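Side-chain contacts in adenylate kinase (Desulfovibrio gigas, PDB 2XB4), which probably catalyses the reversible transfer of the terminal phosphate of ATP to AMP, giving two ADP, and carries a zinc ion: residues V118-I123 with Q165-I170; H135-F140 with I144-D149. All blocks are in the same frame, centred on the assembly; numbering follows the deposited sequence. Where two conformers were deposited one is given.

Contact 1 of 2, residues V118-I123 with Q165-I170; sequences VAKNRI and QDEGAI
A fully stretched lysine spans the gap between two helices here: Lys120 runs out with CG opposite its backbone N (chi1 176°) and every later torsion near 180°, and so brings NZ to within 2.8 Å of Glu167 OE2. This salt bridge uses the anti lone pair of OE2, the one turned away from the other carboxylate oxygen, and the two side chains meet at about a right angle. Beside the charged pair the packing is apolar. Ile123 and Ile170 slide past each other in opposite directions, CG2 of Ile123 lying 3.7 Å from CD1 of Ile170. On its other branch, CG2 of Ile170 rests 4.0 Å from CG of Lys120, against the base of the lysine chain. Asp166 is the N-cap of the second helix; its OD1 accepts from Ala169 N at 3.1 Å, the N-H coming from above the carboxylate plane. Ile123 also lies close to Gly10 and Arg126, which line a pocket holding tartaric acid, so this packing probably borders the ATP site. Helix 116-124, which follows central-sheet strand 108-113, thus rests against the first turn of helix 167-177, and His174 further along that helix touches Ala119, Lys120 and Ile123.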
# COMPACT_ATOMS: atom_id res chain seq x y z
N VAL A 118 -8.65 -4.28 23.22
CA VAL A 118 -9.47 -5.05 22.26
C VAL A 118 -9.64 -4.27 20.94
O VAL A 118 -9.39 -4.80 19.86
CB VAL A 118 -10.79 -5.53 22.81
CG1 VAL A 118 -11.62 -6.20 21.69
CG2 VAL A 118 -10.56 -6.54 24.03
N ALA A 119 -10.05 -2.99 21.05
CA ALA A 119 -10.16 -2.10 19.90
C ALA A 119 -8.82 -2.06 19.09
O ALA A 119 -8.82 -2.16 17.85
CB ALA A 119 -10.62 -0.72 20.40
N LYS A 120 -7.69 -1.84 19.78
CA LYS A 120 -6.39 -1.74 19.06
C LYS A 120 -6.11 -3.05 18.35
O LYS A 120 -5.65 -3.07 17.21
CB LYS A 120 -5.27 -1.34 20.05
CG LYS A 120 -3.87 -1.30 19.43
CD LYS A 120 -2.85 -0.87 20.40
CE LYS A 120 -1.54 -0.87 19.70
NZ LYS A 120 -0.46 -0.74 20.69
N ASN A 121 -6.26 -4.16 19.06
CA ASN A 121 -6.01 -5.47 18.42
C ASN A 121 -6.92 -5.78 17.24
O ASN A 121 -6.48 -6.31 16.23
CB ASN A 121 -6.11 -6.57 19.44
CG ASN A 121 -4.83 -6.67 20.28
OD1 ASN A 121 -3.72 -6.33 19.82
ND2 ASN A 121 -4.98 -7.07 21.49
N ARG A 122 -8.17 -5.41 17.35
CA ARG A 122 -9.03 -5.54 16.15
C ARG A 122 -8.57 -4.72 14.94
O ARG A 122 -8.79 -5.19 13.81
CB ARG A 122 -10.46 -5.17 16.45
CG ARG A 122 -11.10 -6.20 17.30
CD ARG A 122 -12.55 -5.88 17.58
NE ARG A 122 -13.03 -7.06 18.33
CZ ARG A 122 -14.25 -7.59 18.23
NH1 ARG A 122 -15.13 -7.06 17.40
NH2 ARG A 122 -14.56 -8.69 18.94
N ILE A 123 -8.03 -3.51 15.14
CA ILE A 123 -7.54 -2.76 14.00
C ILE A 123 -6.28 -3.48 13.45
O ILE A 123 -6.15 -3.67 12.23
CB ILE A 123 -7.17 -1.34 14.42
CG1 ILE A 123 -8.42 -0.57 14.90
CG2 ILE A 123 -6.39 -0.57 13.31
CD1 ILE A 123 -8.08 0.64 15.87
N GLN A 165 -1.30 -0.93 11.02
CA GLN A 165 -0.15 -1.28 11.84
C GLN A 165 0.56 -0.08 12.48
O GLN A 165 1.58 -0.25 13.18
CB GLN A 165 0.88 -2.08 11.02
CG GLN A 165 0.25 -3.25 10.23
CD GLN A 165 -0.59 -4.18 11.13
OE1 GLN A 165 -0.15 -4.56 12.22
NE2 GLN A 165 -1.79 -4.53 10.69
N ASP A 166 0.01 1.11 12.33
CA ASP A 166 0.69 2.32 12.81
C ASP A 166 0.24 2.54 14.29
O ASP A 166 -0.79 3.21 14.58
CB ASP A 166 0.32 3.51 11.95
CG ASP A 166 1.01 4.80 12.37
OD1 ASP A 166 1.62 4.93 13.51
OD2 ASP A 166 0.87 5.75 11.55
N GLU A 167 0.97 1.94 15.22
CA GLU A 167 0.53 1.97 16.62
C GLU A 167 0.57 3.37 17.24
O GLU A 167 -0.23 3.66 18.09
CB GLU A 167 1.36 1.05 17.54
CG GLU A 167 1.37 -0.35 17.02
CD GLU A 167 2.12 -1.33 17.95
OE1 GLU A 167 3.12 -1.95 17.52
OE2 GLU A 167 1.68 -1.45 19.09
N GLY A 168 1.51 4.22 16.84
CA GLY A 168 1.54 5.59 17.40
C GLY A 168 0.25 6.30 16.98
O GLY A 168 -0.34 7.00 17.78
N ALA A 169 -0.22 6.10 15.75
CA ALA A 169 -1.41 6.87 15.30
C ALA A 169 -2.69 6.32 15.97
O ALA A 169 -3.59 7.08 16.29
CB ALA A 169 -1.55 6.80 13.77
N ILE A 170 -2.79 4.99 16.05
CA ILE A 170 -3.93 4.31 16.68
C ILE A 170 -4.02 4.81 18.14
O ILE A 170 -5.10 5.24 18.59
CB ILE A 170 -3.77 2.79 16.62
CG1 ILE A 170 -3.94 2.26 15.18
CG2 ILE A 170 -4.79 2.11 17.55
CD1 ILE A 170 -3.46 0.78 15.15

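Contact 2 of 2, residues H135-F140 with I144-D149; sequences HPNNIF and IKPNGD. With ZN (zinc ion), chain B.
Asn138 and Ile144 carry the one backbone hydrogen bond between the two segments, from Asn138 N to Ile144 O at 2.9 Å. The same oxygen also receives a CA-H...O contact from Asn137 CA at 3.3 Å. A second such contact runs the other way, from Lys145 CA to Asn138 O at 3.4 Å, so each segment offers one carbonyl oxygen to a CA-H of the other.

The apolar contacts gather on two residues. Ile144 has CG1 set between its backbone N and carbonyl carbon (chi1 53°), which brings CD1 to 3.6 Å from CB of Asn138 and also near CB of Pro136. The second is Pro146, its CG 3.8 Å from CG2 of Ile139, while Leu158 of strand 158-159 touches the proline as well.

Both segments belong to the long excursion between the two short antiparallel strands 128-129 and 158-159, the zinc-bearing LID of this adenylate kinase. The metal is held by three cysteines and one histidine: His135 through ND1 at 2.0 Å, with Cys129, Cys151 and Cys154. The far nitrogen of the imidazole, NE2, is hydrogen-bonded to Thr15 OG1 of the second subunit, so both ring nitrogens are engaged, this one by a neighbouring subunit of the crystal assembly.

Among the side-chain polar bonds, Asn138 OD1 accepts from Phe140 N at 2.8 Å, in the carbonyl plane and on a lone pair, closing an Asx turn. Its other amide atom, ND2, donates to Arg122 O on helix 116-124, so both ends of this buried amide are engaged and its rotation is fixed.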
# COMPACT_ATOMS: atom_id res chain seq x y z
N HIS A 135 -13.54 -9.44 1.42
CA HIS A 135 -13.55 -10.74 2.23
C HIS A 135 -13.01 -10.52 3.66
O HIS A 135 -11.84 -10.31 3.80
CB HIS A 135 -12.66 -11.82 1.54
CG HIS A 135 -13.21 -12.32 0.22
ND1 HIS A 135 -12.48 -13.12 -0.64
CD2 HIS A 135 -14.44 -12.18 -0.35
CE1 HIS A 135 -13.21 -13.38 -1.72
NE2 HIS A 135 -14.41 -12.85 -1.56
N PRO A 136 -13.87 -10.59 4.71
CA PRO A 136 -13.33 -10.19 6.04
C PRO A 136 -12.38 -11.23 6.64
O PRO A 136 -12.71 -12.43 6.69
CB PRO A 136 -14.61 -10.00 6.93
CG PRO A 136 -15.75 -9.77 5.94
CD PRO A 136 -15.33 -10.74 4.74
N ASN A 137 -11.19 -10.80 7.06
CA ASN A 137 -10.21 -11.67 7.74
C ASN A 137 -9.60 -10.86 8.87
O ASN A 137 -9.22 -9.72 8.65
CB ASN A 137 -9.04 -12.11 6.82
CG ASN A 137 -9.51 -13.11 5.67
OD1 ASN A 137 -9.98 -12.67 4.57
ND2 ASN A 137 -9.36 -14.39 5.89
N ASN A 138 -9.48 -11.47 10.05
CA ASN A 138 -8.92 -10.74 11.15
C ASN A 138 -8.30 -11.76 12.10
O ASN A 138 -9.03 -12.59 12.67
CB ASN A 138 -9.98 -9.88 11.86
CG ASN A 138 -9.34 -8.84 12.77
OD1 ASN A 138 -8.53 -9.20 13.70
ND2 ASN A 138 -9.65 -7.55 12.53
N ILE A 139 -6.98 -11.67 12.31
CA ILE A 139 -6.31 -12.57 13.21
C ILE A 139 -6.79 -12.45 14.70
O ILE A 139 -6.65 -13.38 15.43
CB ILE A 139 -4.73 -12.52 13.07
CG1 ILE A 139 -4.10 -11.17 13.49
CG2 ILE A 139 -4.29 -12.80 11.65
CD1 ILE A 139 -2.56 -11.30 13.79
N PHE A 140 -7.46 -11.38 15.08
CA PHE A 140 -7.87 -11.15 16.47
C PHE A 140 -9.38 -11.34 16.69
O PHE A 140 -9.88 -11.10 17.81
CB PHE A 140 -7.39 -9.76 16.98
CG PHE A 140 -7.46 -9.57 18.50
CD1 PHE A 140 -6.48 -10.13 19.37
CD2 PHE A 140 -8.52 -8.83 19.09
CE1 PHE A 140 -6.60 -9.95 20.77
CE2 PHE A 140 -8.63 -8.68 20.51
CZ PHE A 140 -7.69 -9.20 21.33
N ILE A 144 -13.84 -14.69 12.18
CA ILE A 144 -13.29 -14.43 10.84
C ILE A 144 -11.75 -14.55 10.77
O ILE A 144 -11.13 -13.87 9.96
CB ILE A 144 -13.72 -13.03 10.30
CG1 ILE A 144 -13.37 -11.94 11.32
CG2 ILE A 144 -15.21 -13.01 10.06
CD1 ILE A 144 -13.33 -10.49 10.76
N LYS A 145 -11.13 -15.42 11.59
CA LYS A 145 -9.72 -15.76 11.54
C LYS A 145 -9.39 -16.26 10.19
O LYS A 145 -10.24 -16.96 9.59
CB LYS A 145 -9.43 -17.02 12.41
CG LYS A 145 -9.45 -16.88 13.82
CD LYS A 145 -9.13 -18.32 14.44
CE LYS A 145 -9.93 -19.59 13.85
NZ LYS A 145 -9.91 -20.75 14.88
N PRO A 146 -8.15 -16.01 9.71
CA PRO A 146 -7.77 -16.54 8.40
C PRO A 146 -7.63 -18.01 8.43
O PRO A 146 -7.60 -18.59 9.53
CB PRO A 146 -6.40 -15.94 8.16
CG PRO A 146 -6.34 -14.72 9.04
CD PRO A 146 -7.15 -15.03 10.23
N ASN A 147 -7.55 -18.61 7.24
CA ASN A 147 -7.28 -20.04 7.10
C ASN A 147 -5.77 -20.19 6.96
O ASN A 147 -5.24 -20.17 5.84
CB ASN A 147 -8.03 -20.57 5.86
CG ASN A 147 -7.69 -22.00 5.51
OD1 ASN A 147 -7.74 -22.39 4.35
ND2 ASN A 147 -7.36 -22.78 6.49
N GLY A 148 -5.07 -20.31 8.09
CA GLY A 148 -3.61 -20.22 8.11
C GLY A 148 -3.10 -18.85 7.67
O GLY A 148 -3.43 -17.85 8.29
N ASP A 149 -2.32 -18.78 6.60
CA ASP A 149 -1.90 -17.48 6.06
C ASP A 149 -2.79 -16.98 4.95
O ASP A 149 -2.44 -15.99 4.38
CB ASP A 149 -0.49 -17.57 5.47
CG ASP A 149 0.57 -17.70 6.53
OD1 ASP A 149 0.45 -17.04 7.58
OD2 ASP A 149 1.51 -18.49 6.30
ZN ZN B . -10.59 -13.79 -0.40

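In the fold
From the N terminus, the chain passes through the P-loop and most of the central parallel sheet before reaching helix 116-124, the first half of contact 1. It then leaves for the zinc-bearing excursion, where contact 2 closes a short loop, with three residues between 135-140 and 144-149. After strand 158-159 the chain returns to helix 167-177, and contact 1 closes the larger loop with contact 2 nested inside it. The centres lie about 17 Å apart, yet the two touch where the Asn138 side chain meets helix 116-124. Contact 1 therefore joins the two helices flanking the excursion, while contact 2 joins two loop segments within it.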